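Local coordinates for protein truncated hemoglobin from geobacillus stearothermophilus (Geobacillus stearothermophilus, PDB 2BKM) that binds heme and, on its iron, molecular oxygen, consistent with a role in oxygen storage or transport as a truncated hemoglobin, at residues F51-Q54 and G58-L61; G11-V16 and K47-L52; P60-E65 and R72-R77. All coordinates share one frame; numbering follows the deposited sequence.

Contact 1: residues F51-Q54 and G58-L61; sequences FLTQ and GPPL. With HEM (protoporphyrin IX containing Fe), chain D.
Thr-53 and Gln-54, near the C-terminal end of helix 42-55, meet the segment 58-61 that doubles back over them. The methyl of Thr-53 does the apolar touching. With CG2 opposite the backbone N across the CA-CB bond, it projects between Pro-59 of the loop and Leu-61, which begins helix 61-66: CG2 lies 3.6 Å from Pro-59 CD and 3.8 Å from Leu-61 CD1. The Thr-53 hydroxyl turns back to the carbonyl of Lys-49, one helical turn earlier. Gln-54 runs out straight (chi1 171°, chi2 176°) alongside the backbone of Pro-60, bringing its OE1 to 3.1 Å from Pro-60 C. That oxygen makes a weak hydrogen bond to the amide of Tyr-62, while the stronger partner of the side chain is Thr-63, whose OG1 takes a bond from NE2. Pro-60 sits at the N-cap position and centres an inverse gamma turn, closed by Leu-61 N to Pro-59 O at 2.7 Å. The backbones join directly through Gly-58 N, which donates to Thr-53 O at 2.8 Å along a bent path (137° at the hydrogen), and indirectly through a water that donates to both Gln-54 O and Gly-58 O. Phe-51 faces away from the loop; its CB reaches heme CMD at 3.4 Å, and its CE2 meets the vinyl carbons CAC and CBC. Carbonyls at the end of helix 42-55 are thus satisfied by a loop amide and a water, while one glutamine amide bonds weakly to the backbone and more firmly to a side chain of the next helix's first turn, which would tie the two helices together.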
loop_
_atom_site.group_PDB
_atom_site.type_symbol
_atom_site.label_atom_id
_atom_site.label_comp_id
_atom_site.label_asym_id
_atom_site.label_seq_id
_atom_site.Cartn_x
_atom_site.Cartn_y
_atom_site.Cartn_z
ATOM N N PHE A 51 0.787 -4.626 -7.626
ATOM C CA PHE A 51 1.988 -4.501 -6.854
ATOM C C PHE A 51 1.949 -5.324 -5.568
ATOM O O PHE A 51 2.885 -6.026 -5.272
ATOM C CB PHE A 51 2.292 -3.041 -6.516
ATOM C CG PHE A 51 3.513 -2.920 -5.698
ATOM C CD1 PHE A 51 4.746 -3.096 -6.298
ATOM C CD2 PHE A 51 3.444 -2.762 -4.294
ATOM C CE1 PHE A 51 5.930 -3.080 -5.510
ATOM C CE2 PHE A 51 4.581 -2.739 -3.515
ATOM C CZ PHE A 51 5.839 -2.908 -4.094
ATOM N N LEU A 52 0.857 -5.196 -4.824
ATOM C CA LEU A 52 0.802 -5.860 -3.538
ATOM C C LEU A 52 0.802 -7.377 -3.734
ATOM O O LEU A 52 1.416 -8.100 -2.964
ATOM C CB LEU A 52 -0.435 -5.429 -2.766
ATOM C CG LEU A 52 -0.376 -3.979 -2.246
ATOM C CD1 LEU A 52 -1.683 -3.671 -1.597
ATOM C CD2 LEU A 52 0.796 -3.809 -1.281
ATOM N N THR A 53 0.193 -7.835 -4.829
ATOM C CA THR A 53 0.229 -9.261 -5.146
ATOM C C THR A 53 1.674 -9.732 -5.255
ATOM O O THR A 53 2.086 -10.692 -4.622
ATOM C CB THR A 53 -0.550 -9.495 -6.468
ATOM O OG1 THR A 53 -1.931 -9.197 -6.227
ATOM C CG2 THR A 53 -0.363 -10.955 -6.916
ATOM N N GLN A 54 2.453 -9.015 -6.046
ATOM C CA GLN A 54 3.841 -9.359 -6.241
ATOM C C GLN A 54 4.657 -9.170 -4.973
ATOM O O GLN A 54 5.466 -9.997 -4.630
ATOM C CB GLN A 54 4.319 -8.494 -7.407
ATOM C CG GLN A 54 5.763 -8.473 -7.733
ATOM C CD GLN A 54 5.979 -7.640 -8.968
ATOM O OE1 GLN A 54 5.152 -7.630 -9.879
ATOM N NE2 GLN A 54 7.093 -6.929 -9.008
ATOM N N GLY A 58 3.042 -13.280 -4.377
ATOM C CA GLY A 58 2.147 -13.823 -5.387
ATOM C C GLY A 58 2.764 -13.624 -6.762
ATOM O O GLY A 58 3.934 -13.215 -6.893
ATOM N N PRO A 59 1.972 -13.900 -7.815
ATOM C CA PRO A 59 2.528 -13.727 -9.161
ATOM C C PRO A 59 3.047 -12.302 -9.440
ATOM O O PRO A 59 2.511 -11.340 -8.876
ATOM C CB PRO A 59 1.328 -14.026 -10.062
ATOM C CG PRO A 59 0.409 -14.913 -9.227
ATOM C CD PRO A 59 0.571 -14.341 -7.828
ATOM N N PRO A 60 4.079 -12.161 -10.290
ATOM C CA PRO A 60 4.718 -10.851 -10.510
ATOM C C PRO A 60 3.900 -9.983 -11.453
ATOM O O PRO A 60 4.356 -9.560 -12.525
ATOM C CB PRO A 60 6.081 -11.221 -11.104
ATOM C CG PRO A 60 5.763 -12.539 -11.839
ATOM C CD PRO A 60 4.759 -13.253 -11.038
ATOM N N LEU A 61 2.684 -9.656 -11.031
ATOM C CA LEU A 61 1.728 -8.980 -11.886
ATOM C C LEU A 61 2.113 -7.566 -12.241
ATOM O O LEU A 61 1.794 -7.054 -13.323
ATOM C CB LEU A 61 0.381 -8.951 -11.198
ATOM C CG LEU A 61 -0.250 -10.307 -10.892
ATOM C CD1 LEU A 61 -1.648 -10.077 -10.346
ATOM C CD2 LEU A 61 -0.292 -11.184 -12.135
HETATM C CHA HEM D . 1.947 5.442 -6.762
HETATM C CHB HEM D . 1.635 8.298 -2.899
HETATM C CHC HEM D . 3.574 4.738 -0.242
HETATM C CHD HEM D . 2.880 1.673 -3.870
HETATM C C1A HEM D . 1.672 6.477 -5.913
HETATM C C2A HEM D . 1.105 7.734 -6.351
HETATM C C3A HEM D . 1.020 8.522 -5.281
HETATM C C4A HEM D . 1.534 7.792 -4.151
HETATM C CMA HEM D . 0.460 9.956 -5.248
HETATM C CAA HEM D . 0.659 8.062 -7.787
HETATM C CBA HEM D . -0.593 7.269 -8.112
HETATM C CGA HEM D . -0.921 7.234 -9.591
HETATM O O1A HEM D . -0.264 7.935 -10.430
HETATM O O2A HEM D . -1.840 6.465 -9.972
HETATM C C1B HEM D . 2.179 7.589 -1.869
HETATM C C2B HEM D . 2.432 8.112 -0.541
HETATM C C3B HEM D . 2.992 7.138 0.168
HETATM C C4B HEM D . 3.112 5.946 -0.639
HETATM C CMB HEM D . 2.081 9.528 -0.038
HETATM C CAB HEM D . 3.413 7.249 1.624
HETATM C CBB HEM D . 4.460 6.581 2.126
HETATM C C1C HEM D . 3.474 3.567 -0.962
HETATM C C2C HEM D . 3.682 2.237 -0.443
HETATM C C3C HEM D . 3.485 1.420 -1.486
HETATM C C4C HEM D . 3.143 2.202 -2.647
HETATM C CMC HEM D . 4.055 1.852 1.020
HETATM C CAC HEM D . 3.520 -0.116 -1.537
HETATM C CBC HEM D . 3.912 -0.909 -0.550
HETATM C C1D HEM D . 2.606 2.416 -4.975
HETATM C C2D HEM D . 2.497 1.858 -6.300
HETATM C C3D HEM D . 2.226 3.024 -7.182
HETATM C C4D HEM D . 2.235 4.182 -6.323
HETATM C CMD HEM D . 2.596 0.378 -6.692
HETATM C CAD HEM D . 2.018 2.986 -8.683
HETATM C CBD HEM D . 3.338 3.331 -9.385
HETATM C CGD HEM D . 3.023 3.424 -10.860
HETATM O O1D HEM D . 2.495 4.484 -11.334
HETATM O O2D HEM D . 3.247 2.385 -11.538
HETATM N NA HEM D . 1.924 6.558 -4.560
HETATM N NB HEM D . 2.614 6.279 -1.874
HETATM N NC HEM D . 3.126 3.511 -2.290
HETATM N ND HEM D . 2.438 3.786 -5.032
HETATM FE FE HEM D . 2.545 5.033 -3.446
HETATM O O HOH W 1 6.376 -12.004 -6.205
#

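Contact 2: residues G11-V16 and K47-L52; sequences GGEETV and KQKQFL. With HEM (protoporphyrin IX containing Fe), chain D.
Lys-49 reaches from helix 42-55 across to the first turn of helix 12-29, where its ammonium meets Glu-13. A chi1 of 180° puts CG trans to the backbone N and heads the chain toward the other helix. CG passes 4.0 Å from Val-16 CG1, the first apolar touch. The chain then bends about the CG-CD and CD-CE bonds, and the tip NZ passes Val-16 CB at 3.9 Å before donating to the backbone carbonyl Glu-13 O at 3.2 Å. The Glu-13 side chain has two conformers; in the one given, OE1 lies 3.1 Å from Lys-49 CE and forms a salt bridge to NZ at 2.9 Å. There the ammonium comes from above the carboxylate, 47° out of its plane, so one ammonium bonds both the carboxylate, in this conformer, and the main-chain carbonyl of Glu-13. Beneath, Val-16 turns CG1 inward to Leu-52 CB at 4.1 Å; Leu-52 continues onto Val-20, extending the apolar seam into the interior. On the heme flank of helix 42-55, Lys-47, extended beyond CG, bonds propionate O1D through NZ at 2.8 Å, while Gln-48 belongs to the oxygen pocket. The two helix segments run 139° apart, and helices 12-29 and 42-55 form one roughly antiparallel pair of the 2-on-2 alpha-helical sandwich of truncated hemoglobins.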
loop_
_atom_site.group_PDB
_atom_site.type_symbol
_atom_site.label_atom_id
_atom_site.label_comp_id
_atom_site.label_asym_id
_atom_site.label_seq_id
_atom_site.Cartn_x
_atom_site.Cartn_y
_atom_site.Cartn_z
ATOM N N GLY A 11 -4.617 -14.660 2.667
ATOM C CA GLY A 11 -5.807 -15.023 1.889
ATOM C C GLY A 11 -5.764 -14.680 0.411
ATOM O O GLY A 11 -6.797 -14.749 -0.292
ATOM N N GLY A 12 -4.581 -14.321 -0.088
ATOM C CA GLY A 12 -4.343 -14.184 -1.503
ATOM C C GLY A 12 -5.167 -13.124 -2.199
ATOM O O GLY A 12 -5.454 -12.063 -1.643
ATOM N N GLU A 13 -5.563 -13.442 -3.438
ATOM C CA GLU A 13 -6.199 -12.505 -4.334
ATOM C C GLU A 13 -7.379 -11.783 -3.696
ATOM O O GLU A 13 -7.530 -10.558 -3.840
ATOM C CB GLU A 13 -6.617 -13.237 -5.615
ATOM C CG GLU A 13 -6.933 -12.322 -6.768
ATOM C CD GLU A 13 -8.272 -11.642 -6.644
ATOM O OE1 GLU A 13 -8.445 -10.522 -7.188
ATOM O OE2 GLU A 13 -9.173 -12.233 -6.007
ATOM N N GLU A 14 -8.228 -12.547 -3.031
ATOM C CA GLU A 14 -9.481 -12.003 -2.559
ATOM C C GLU A 14 -9.213 -10.973 -1.476
ATOM O O GLU A 14 -9.863 -9.941 -1.402
ATOM C CB GLU A 14 -10.383 -13.108 -2.012
ATOM C CG GLU A 14 -10.840 -14.068 -3.089
ATOM C CD GLU A 14 -12.189 -14.660 -2.815
ATOM O OE1 GLU A 14 -12.382 -15.836 -3.195
ATOM O OE2 GLU A 14 -13.059 -13.956 -2.247
ATOM N N THR A 15 -8.243 -11.263 -0.633
ATOM C CA THR A 15 -7.902 -10.294 0.409
ATOM C C THR A 15 -7.286 -9.039 -0.215
ATOM O O THR A 15 -7.618 -7.912 0.152
ATOM C CB THR A 15 -6.926 -10.914 1.393
ATOM O OG1 THR A 15 -7.584 -12.016 2.008
ATOM C CG2 THR A 15 -6.555 -9.935 2.493
ATOM N N VAL A 16 -6.371 -9.230 -1.150
ATOM C CA VAL A 16 -5.747 -8.065 -1.756
ATOM C C VAL A 16 -6.776 -7.193 -2.422
ATOM O O VAL A 16 -6.728 -5.982 -2.286
ATOM C CB VAL A 16 -4.617 -8.451 -2.730
ATOM C CG1 VAL A 16 -4.050 -7.226 -3.473
ATOM C CG2 VAL A 16 -3.515 -9.191 -1.977
ATOM N N LYS A 47 -2.986 -0.740 -10.232
ATOM C CA LYS A 47 -1.554 -0.933 -10.099
ATOM C C LYS A 47 -1.205 -1.443 -8.722
ATOM O O LYS A 47 -0.349 -2.272 -8.580
ATOM C CB LYS A 47 -0.831 0.387 -10.306
ATOM C CG LYS A 47 -0.794 0.855 -11.754
ATOM C CD LYS A 47 -0.192 2.253 -11.829
ATOM C CE LYS A 47 0.031 2.665 -13.269
ATOM N NZ LYS A 47 0.618 4.041 -13.304
ATOM N N GLN A 48 -1.880 -0.921 -7.699
ATOM C CA GLN A 48 -1.587 -1.359 -6.347
ATOM C C GLN A 48 -2.001 -2.801 -6.112
ATOM O O GLN A 48 -1.329 -3.527 -5.396
ATOM C CB GLN A 48 -2.330 -0.464 -5.365
ATOM C CG GLN A 48 -1.930 -0.660 -3.899
ATOM C CD GLN A 48 -0.508 -0.188 -3.629
ATOM O OE1 GLN A 48 -0.320 0.953 -3.156
ATOM N NE2 GLN A 48 0.485 -1.009 -3.947
ATOM N N LYS A 49 -3.126 -3.201 -6.683
ATOM C CA LYS A 49 -3.492 -4.608 -6.580
ATOM C C LYS A 49 -2.395 -5.487 -7.184
ATOM O O LYS A 49 -1.978 -6.492 -6.610
ATOM C CB LYS A 49 -4.814 -4.867 -7.267
ATOM C CG LYS A 49 -5.181 -6.323 -7.162
ATOM C CD LYS A 49 -6.619 -6.639 -7.455
ATOM C CE LYS A 49 -7.091 -7.839 -6.605
ATOM N NZ LYS A 49 -6.170 -9.024 -6.291
ATOM N N GLN A 50 -1.906 -5.084 -8.364
ATOM C CA GLN A 50 -0.813 -5.830 -8.994
ATOM C C GLN A 50 0.451 -5.809 -8.150
ATOM O O GLN A 50 1.090 -6.834 -7.921
ATOM C CB GLN A 50 -0.497 -5.246 -10.371
ATOM C CG GLN A 50 -1.634 -5.418 -11.337
ATOM C CD GLN A 50 -1.347 -4.730 -12.625
ATOM O OE1 GLN A 50 -0.882 -3.599 -12.644
ATOM N NE2 GLN A 50 -1.593 -5.417 -13.714
ATOM N N PHE A 51 0.787 -4.626 -7.626
ATOM C CA PHE A 51 1.988 -4.501 -6.854
ATOM C C PHE A 51 1.949 -5.324 -5.568
ATOM O O PHE A 51 2.885 -6.026 -5.272
ATOM C CB PHE A 51 2.292 -3.041 -6.516
ATOM C CG PHE A 51 3.513 -2.920 -5.698
ATOM C CD1 PHE A 51 4.746 -3.096 -6.298
ATOM C CD2 PHE A 51 3.444 -2.762 -4.294
ATOM C CE1 PHE A 51 5.930 -3.080 -5.510
ATOM C CE2 PHE A 51 4.581 -2.739 -3.515
ATOM C CZ PHE A 51 5.839 -2.908 -4.094
ATOM N N LEU A 52 0.857 -5.196 -4.824
ATOM C CA LEU A 52 0.802 -5.860 -3.538
ATOM C C LEU A 52 0.802 -7.377 -3.734
ATOM O O LEU A 52 1.416 -8.100 -2.964
ATOM C CB LEU A 52 -0.435 -5.429 -2.766
ATOM C CG LEU A 52 -0.376 -3.979 -2.246
ATOM C CD1 LEU A 52 -1.683 -3.671 -1.597
ATOM C CD2 LEU A 52 0.796 -3.809 -1.281
HETATM C CHA HEM D . 1.947 5.442 -6.762
HETATM C CHB HEM D . 1.635 8.298 -2.899
HETATM C CHC HEM D . 3.574 4.738 -0.242
HETATM C CHD HEM D . 2.880 1.673 -3.870
HETATM C C1A HEM D . 1.672 6.477 -5.913
HETATM C C2A HEM D . 1.105 7.734 -6.351
HETATM C C3A HEM D . 1.020 8.522 -5.281
HETATM C C4A HEM D . 1.534 7.792 -4.151
HETATM C CMA HEM D . 0.460 9.956 -5.248
HETATM C CAA HEM D . 0.659 8.062 -7.787
HETATM C CBA HEM D . -0.593 7.269 -8.112
HETATM C CGA HEM D . -0.921 7.234 -9.591
HETATM O O1A HEM D . -0.264 7.935 -10.430
HETATM O O2A HEM D . -1.840 6.465 -9.972
HETATM C C1B HEM D . 2.179 7.589 -1.869
HETATM C C2B HEM D . 2.432 8.112 -0.541
HETATM C C3B HEM D . 2.992 7.138 0.168
HETATM C C4B HEM D . 3.112 5.946 -0.639
HETATM C CMB HEM D . 2.081 9.528 -0.038
HETATM C CAB HEM D . 3.413 7.249 1.624
HETATM C CBB HEM D . 4.460 6.581 2.126
HETATM C C1C HEM D . 3.474 3.567 -0.962
HETATM C C2C HEM D . 3.682 2.237 -0.443
HETATM C C3C HEM D . 3.485 1.420 -1.486
HETATM C C4C HEM D . 3.143 2.202 -2.647
HETATM C CMC HEM D . 4.055 1.852 1.020
HETATM C CAC HEM D . 3.520 -0.116 -1.537
HETATM C CBC HEM D . 3.912 -0.909 -0.550
HETATM C C1D HEM D . 2.606 2.416 -4.975
HETATM C C2D HEM D . 2.497 1.858 -6.300
HETATM C C3D HEM D . 2.226 3.024 -7.182
HETATM C C4D HEM D . 2.235 4.182 -6.323
HETATM C CMD HEM D . 2.596 0.378 -6.692
HETATM C CAD HEM D . 2.018 2.986 -8.683
HETATM C CBD HEM D . 3.338 3.331 -9.385
HETATM C CGD HEM D . 3.023 3.424 -10.860
HETATM O O1D HEM D . 2.495 4.484 -11.334
HETATM O O2D HEM D . 3.247 2.385 -11.538
HETATM N NA HEM D . 1.924 6.558 -4.560
HETATM N NB HEM D . 2.614 6.279 -1.874
HETATM N NC HEM D . 3.126 3.511 -2.290
HETATM N ND HEM D . 2.438 3.786 -5.032
HETATM FE FE HEM D . 2.545 5.033 -3.446
#

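Contact 3: residues P60-E65 and R72-R77; sequences PLYTAE and RARHLR. With HEM (protoporphyrin IX containing Fe), chain D.
Tyr-62 and Arg-74 reach toward each other from helices 61-66 and 71-75 and meet at a heme propionate. The phenol ring of Tyr-62 is carried outward by a chi1 of 179°, which turns CG away from the backbone N and extends OH toward the cofactor. There OH donates a very short hydrogen bond, 2.5 Å, to heme O2D, which lies at the ring's edge near its plane. Arg-74 arrives with a side chain extended from CG to NE, then turned at chi4 so that its guanidinium stands nearly perpendicular to the phenol, the planes 85° apart. Tyr-62 OH rests over one face of the guanidinium, toward its rim. Although Arg-74 NE is 3.0 Å from Tyr-62 OH, its N-H points elsewhere, to the carbonyl of Pro-69, and no hydrogen bond joins the two. NH2 is likewise engaged by the carbonyl of His-68. Arg-74 thus presents a face rather than an N-H to the tyrosine, and its NH1 stays 3.7 Å from heme O2D. Next along the chain, His-75 turns back to the heme: its NE2 binds iron at 2.0 Å, and its ND1 is hydrogen-bonded to the carbonyl of Leu-71, which fixes the rotation of the imidazole. This is the proximal histidine of the globin family. A positive guanidinium over the phenol oxygen would tend to make the hydroxyl a stronger donor and to favour a charged propionate, so the contact probably combines one short, direct bond with electrostatic support from an arginine whose NE and NH2 are held by backbone carbonyls.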
loop_
_atom_site.group_PDB
_atom_site.type_symbol
_atom_site.label_atom_id
_atom_site.label_comp_id
_atom_site.label_asym_id
_atom_site.label_seq_id
_atom_site.Cartn_x
_atom_site.Cartn_y
_atom_site.Cartn_z
ATOM N N PRO A 60 4.079 -12.161 -10.290
ATOM C CA PRO A 60 4.718 -10.851 -10.510
ATOM C C PRO A 60 3.900 -9.983 -11.453
ATOM O O PRO A 60 4.356 -9.560 -12.525
ATOM C CB PRO A 60 6.081 -11.221 -11.104
ATOM C CG PRO A 60 5.763 -12.539 -11.839
ATOM C CD PRO A 60 4.759 -13.253 -11.038
ATOM N N LEU A 61 2.684 -9.656 -11.031
ATOM C CA LEU A 61 1.728 -8.980 -11.886
ATOM C C LEU A 61 2.113 -7.566 -12.241
ATOM O O LEU A 61 1.794 -7.054 -13.323
ATOM C CB LEU A 61 0.381 -8.951 -11.198
ATOM C CG LEU A 61 -0.250 -10.307 -10.892
ATOM C CD1 LEU A 61 -1.648 -10.077 -10.346
ATOM C CD2 LEU A 61 -0.292 -11.184 -12.135
ATOM N N TYR A 62 2.735 -6.886 -11.296
ATOM C CA TYR A 62 3.065 -5.511 -11.509
ATOM C C TYR A 62 4.190 -5.372 -12.535
ATOM O O TYR A 62 4.064 -4.600 -13.481
ATOM C CB TYR A 62 3.445 -4.840 -10.167
ATOM C CG TYR A 62 3.820 -3.383 -10.349
ATOM C CD1 TYR A 62 2.871 -2.368 -10.217
ATOM C CD2 TYR A 62 5.125 -3.027 -10.741
ATOM C CE1 TYR A 62 3.219 -1.030 -10.414
ATOM C CE2 TYR A 62 5.470 -1.682 -10.941
ATOM C CZ TYR A 62 4.530 -0.707 -10.771
ATOM O OH TYR A 62 4.899 0.589 -11.008
ATOM N N THR A 63 5.253 -6.144 -12.349
ATOM C CA THR A 63 6.384 -6.066 -13.277
ATOM C C THR A 63 5.910 -6.373 -14.695
ATOM O O THR A 63 6.301 -5.686 -15.646
ATOM C CB THR A 63 7.484 -6.979 -12.847
ATOM O OG1 THR A 63 8.080 -6.433 -11.659
ATOM C CG2 THR A 63 8.576 -7.047 -13.924
ATOM N N ALA A 64 5.045 -7.367 -14.812
ATOM C CA ALA A 64 4.571 -7.825 -16.129
ATOM C C ALA A 64 3.956 -6.677 -16.894
ATOM O O ALA A 64 4.131 -6.552 -18.098
ATOM C CB ALA A 64 3.571 -8.961 -15.978
ATOM N N GLU A 65 3.226 -5.814 -16.207
ATOM C CA GLU A 65 2.579 -4.728 -16.901
ATOM C C GLU A 65 3.337 -3.417 -16.877
ATOM O O GLU A 65 3.202 -2.619 -17.813
ATOM C CB GLU A 65 1.147 -4.547 -16.380
ATOM C CG GLU A 65 0.334 -3.555 -17.187
ATOM C CD GLU A 65 -1.086 -3.375 -16.653
ATOM O OE1 GLU A 65 -1.665 -4.345 -16.127
ATOM O OE2 GLU A 65 -1.615 -2.252 -16.807
ATOM N N ARG A 72 10.716 3.661 -4.797
ATOM C CA ARG A 72 11.202 4.917 -4.251
ATOM C C ARG A 72 11.352 5.942 -5.371
ATOM O O ARG A 72 10.945 7.108 -5.218
ATOM C CB ARG A 72 12.511 4.772 -3.509
ATOM C CG ARG A 72 12.903 6.125 -2.894
ATOM C CD ARG A 72 14.109 6.047 -2.069
ATOM N NE ARG A 72 14.640 7.410 -1.949
ATOM C CZ ARG A 72 14.223 8.336 -1.083
ATOM N NH1 ARG A 72 14.794 9.549 -1.099
ATOM N NH2 ARG A 72 13.274 8.071 -0.176
ATOM N N ALA A 73 11.930 5.513 -6.491
ATOM C CA ALA A 73 12.115 6.425 -7.611
ATOM C C ALA A 73 10.805 6.962 -8.128
ATOM O O ALA A 73 10.700 8.138 -8.449
ATOM C CB ALA A 73 12.869 5.729 -8.724
ATOM N N ARG A 74 9.791 6.108 -8.236
ATOM C CA ARG A 74 8.518 6.552 -8.729
ATOM C C ARG A 74 7.887 7.557 -7.789
ATOM O O ARG A 74 7.068 8.358 -8.222
ATOM C CB ARG A 74 7.596 5.348 -8.905
ATOM C CG ARG A 74 8.072 4.364 -9.962
ATOM C CD ARG A 74 6.979 3.338 -10.253
ATOM N NE ARG A 74 7.446 2.236 -11.111
ATOM C CZ ARG A 74 7.231 2.154 -12.423
ATOM N NH1 ARG A 74 6.547 3.103 -13.062
ATOM N NH2 ARG A 74 7.680 1.093 -13.081
ATOM N N HIS A 75 8.213 7.444 -6.506
ATOM C CA HIS A 75 7.626 8.320 -5.511
ATOM C C HIS A 75 8.356 9.626 -5.348
ATOM O O HIS A 75 7.841 10.514 -4.678
ATOM C CB HIS A 75 7.478 7.594 -4.179
ATOM C CG HIS A 75 6.325 6.629 -4.161
ATOM N ND1 HIS A 75 6.415 5.379 -4.725
ATOM C CD2 HIS A 75 5.084 6.721 -3.631
ATOM C CE1 HIS A 75 5.270 4.733 -4.546
ATOM N NE2 HIS A 75 4.438 5.535 -3.917
ATOM N N LEU A 76 9.527 9.743 -5.989
ATOM C CA LEU A 76 10.233 11.030 -5.970
ATOM C C LEU A 76 9.447 12.128 -6.676
ATOM O O LEU A 76 9.720 13.307 -6.483
ATOM C CB LEU A 76 11.608 10.889 -6.624
ATOM C CG LEU A 76 12.540 10.011 -5.808
ATOM C CD1 LEU A 76 13.837 9.682 -6.649
ATOM C CD2 LEU A 76 12.862 10.536 -4.450
ATOM N N ARG A 77 8.467 11.722 -7.482
ATOM C CA ARG A 77 7.581 12.627 -8.166
ATOM C C ARG A 77 6.634 13.387 -7.214
ATOM O O ARG A 77 5.905 14.294 -7.611
ATOM C CB ARG A 77 6.712 11.788 -9.094
ATOM C CG ARG A 77 6.030 12.621 -10.143
ATOM C CD ARG A 77 5.469 11.713 -11.239
ATOM N NE ARG A 77 6.492 10.803 -11.762
ATOM C CZ ARG A 77 6.293 9.928 -12.744
ATOM N NH1 ARG A 77 5.101 9.819 -13.318
ATOM N NH2 ARG A 77 7.297 9.151 -13.139
HETATM C CHA HEM D . 1.947 5.442 -6.762
HETATM C CHB HEM D . 1.635 8.298 -2.899
HETATM C CHC HEM D . 3.574 4.738 -0.242
HETATM C CHD HEM D . 2.880 1.673 -3.870
HETATM C C1A HEM D . 1.672 6.477 -5.913
HETATM C C2A HEM D . 1.105 7.734 -6.351
HETATM C C3A HEM D . 1.020 8.522 -5.281
HETATM C C4A HEM D . 1.534 7.792 -4.151
HETATM C CMA HEM D . 0.460 9.956 -5.248
HETATM C CAA HEM D . 0.659 8.062 -7.787
HETATM C CBA HEM D . -0.593 7.269 -8.112
HETATM C CGA HEM D . -0.921 7.234 -9.591
HETATM O O1A HEM D . -0.264 7.935 -10.430
HETATM O O2A HEM D . -1.840 6.465 -9.972
HETATM C C1B HEM D . 2.179 7.589 -1.869
HETATM C C2B HEM D . 2.432 8.112 -0.541
HETATM C C3B HEM D . 2.992 7.138 0.168
HETATM C C4B HEM D . 3.112 5.946 -0.639
HETATM C CMB HEM D . 2.081 9.528 -0.038
HETATM C CAB HEM D . 3.413 7.249 1.624
HETATM C CBB HEM D . 4.460 6.581 2.126
HETATM C C1C HEM D . 3.474 3.567 -0.962
HETATM C C2C HEM D . 3.682 2.237 -0.443
HETATM C C3C HEM D . 3.485 1.420 -1.486
HETATM C C4C HEM D . 3.143 2.202 -2.647
HETATM C CMC HEM D . 4.055 1.852 1.020
HETATM C CAC HEM D . 3.520 -0.116 -1.537
HETATM C CBC HEM D . 3.912 -0.909 -0.550
HETATM C C1D HEM D . 2.606 2.416 -4.975
HETATM C C2D HEM D . 2.497 1.858 -6.300
HETATM C C3D HEM D . 2.226 3.024 -7.182
HETATM C C4D HEM D . 2.235 4.182 -6.323
HETATM C CMD HEM D . 2.596 0.378 -6.692
HETATM C CAD HEM D . 2.018 2.986 -8.683
HETATM C CBD HEM D . 3.338 3.331 -9.385
HETATM C CGD HEM D . 3.023 3.424 -10.860
HETATM O O1D HEM D . 2.495 4.484 -11.334
HETATM O O2D HEM D . 3.247 2.385 -11.538
HETATM N NA HEM D . 1.924 6.558 -4.560
HETATM N NB HEM D . 2.614 6.279 -1.874
HETATM N NC HEM D . 3.126 3.511 -2.290
HETATM N ND HEM D . 2.438 3.786 -5.032
HETATM FE FE HEM D . 2.545 5.033 -3.446
#

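How the contacts relate
All three contacts touch the same heme; contacts 1 and 2 share helix 42-55, and contact 3 follows it in the chain. Contacts 1 and 2 have Phe-51 and Leu-52 in common, and their centres lie about 7 Å apart; contact 1 holds the end of that helix, contact 2 its outer flank. Contact 1 passes Pro-60 and Leu-61 on to contact 3, about 11 Å away between centres, and Phe-51 CA packs 3.6 Å from Tyr-62 CB. Contacts 2 and 3, about 15 Å apart, are bridged by Gln-50 NE2 and Glu-65 OE1 at 2.6 Å, a probable hydrogen bond, and both bond the same propionate. Gln-48 of contact 2 and His-75 of contact 3 belong to the oxygen pocket.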